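Bifunctional protein PutA (Bdellovibrio bacteriovorus, PDB 5UR2) oxidises L-proline to L-glutamate in two steps, using an FAD-dependent proline dehydrogenase and an NAD-dependent aldehyde dehydrogenase carried on one chain. Local coordinates at the interface of chains A and B. Sequence-based numbering; all coordinates share one arbitrary frame. Chains: chain A/B, Bifunctional protein PutA.

The interface of chains A and B. Residues chain A 971-973; chain B 927-931.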
# COMPACT_ATOMS: atom_id res chain seq x y z
N THR A 971 -5.17 -3.38 19.13
CA THR A 971 -3.92 -3.48 19.88
C THR A 971 -4.19 -4.30 21.14
O THR A 971 -5.04 -3.93 21.95
CB THR A 971 -3.39 -2.08 20.24
OG1 THR A 971 -3.16 -1.34 19.04
CG2 THR A 971 -2.09 -2.16 21.06
N GLU A 972 -3.45 -5.40 21.30
CA GLU A 972 -3.68 -6.31 22.42
C GLU A 972 -2.39 -6.52 23.21
O GLU A 972 -1.38 -6.99 22.67
CB GLU A 972 -4.22 -7.66 21.95
CG GLU A 972 -4.40 -8.66 23.10
CD GLU A 972 -5.08 -9.95 22.66
OE1 GLU A 972 -5.22 -10.16 21.45
OE2 GLU A 972 -5.50 -10.74 23.54
N ASN A 973 -2.44 -6.18 24.49
CA ASN A 973 -1.36 -6.53 25.40
C ASN A 973 -1.39 -8.04 25.65
O ASN A 973 -2.39 -8.57 26.15
CB ASN A 973 -1.54 -5.74 26.69
CG ASN A 973 -0.57 -6.15 27.78
OD1 ASN A 973 0.42 -6.85 27.53
ND2 ASN A 973 -0.86 -5.72 29.00
N LEU B 927 -8.89 0.12 19.11
CA LEU B 927 -9.40 -0.82 20.09
C LEU B 927 -8.24 -1.37 20.90
O LEU B 927 -7.22 -1.78 20.32
CB LEU B 927 -10.14 -1.96 19.38
CG LEU B 927 -11.08 -2.84 20.18
CD1 LEU B 927 -12.25 -3.28 19.28
CD2 LEU B 927 -10.33 -4.02 20.73
N TYR B 928 -8.39 -1.41 22.22
CA TYR B 928 -7.32 -1.90 23.09
C TYR B 928 -7.83 -3.04 23.95
O TYR B 928 -8.95 -2.99 24.47
CB TYR B 928 -6.77 -0.77 23.99
CG TYR B 928 -6.13 0.33 23.20
CD1 TYR B 928 -4.79 0.24 22.83
CD2 TYR B 928 -6.86 1.44 22.79
CE1 TYR B 928 -4.20 1.22 22.08
CE2 TYR B 928 -6.27 2.44 22.06
CZ TYR B 928 -4.93 2.33 21.71
OH TYR B 928 -4.32 3.31 20.98
N VAL B 929 -6.98 -4.05 24.13
CA VAL B 929 -7.29 -5.20 24.97
C VAL B 929 -6.24 -5.28 26.08
O VAL B 929 -5.04 -5.36 25.81
CB VAL B 929 -7.36 -6.51 24.17
CG1 VAL B 929 -7.65 -7.70 25.07
CG2 VAL B 929 -8.43 -6.39 23.10
N ASN B 930 -6.71 -5.19 27.33
CA ASN B 930 -5.88 -5.40 28.52
C ASN B 930 -4.76 -4.37 28.64
O ASN B 930 -3.69 -4.67 29.18
CB ASN B 930 -5.34 -6.82 28.57
CG ASN B 930 -6.41 -7.83 28.99
OD1 ASN B 930 -7.34 -7.47 29.72
ND2 ASN B 930 -6.28 -9.09 28.56
N ARG B 931 -5.03 -3.13 28.22
CA ARG B 931 -4.15 -1.99 28.50
C ARG B 931 -4.97 -0.71 28.39
O ARG B 931 -6.13 -0.73 27.98
CB ARG B 931 -2.95 -1.97 27.55
CG ARG B 931 -3.32 -2.12 26.07
CD ARG B 931 -2.30 -1.39 25.21
NE ARG B 931 -2.49 0.05 25.32
CZ ARG B 931 -1.65 0.98 24.85
NH1 ARG B 931 -0.54 0.62 24.23
NH2 ARG B 931 -1.94 2.26 25.02
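The backbone N of A:Thr971 donates to the carbonyl O of B:Leu927 at 2.9 Å, and the carbonyl O of A:Thr971 accepts from B:Val929 N in return. A:Asn973 N then donates to B:Val929 O at 3.0 Å, so the two strands pair in parallel, A:Thr971 beside B:Tyr928 and A:Glu972 beside B:Val929.

Where strand 926-929 of chain B ends, B:Asn930 takes up the left-handed backbone conformation (phi 63°), which asparagine tolerates better than most residues. Its carbonyl O is still met by chain A, now through a side chain: the amide ND2 of A:Asn973 donates to it at 3.0 Å. The acceptor lies close to the amide plane of A:Asn973, whereas the donor nitrogen sits tilted 30° from the carbonyl plane. With CG anti to the backbone N (chi1 173°), the asparagine carries its amide one step past the last backbone bond, and its CB rests against B:Arg931 CG.

Side chains of paired residues run alongside one another. Beta-branched A:Thr971, a good strand former, sets CB 3.7 Å from B:Tyr928 CD1, on one face of the ring near its CD1-CE1 rim. The B:Arg931 guanidinium lies towards the other face, with B:Tyr928 CE1 3.7 Å above the guanidinium plane. A:Glu972 extends its methylenes along B:Val929, CG to CB 3.8 Å, and its carboxylate OE2 is still beside methyl CG1.

In this inter-subunit parallel beta pairing of the two-fold PutA dimer, each chain lends its C-terminal strand 965-973 to strand 926-929 in the partner's aldehyde dehydrogenase region, tying the subunits together; the contact's centre lies about 16 Å from B:Cys780, the family's expected catalytic cysteine.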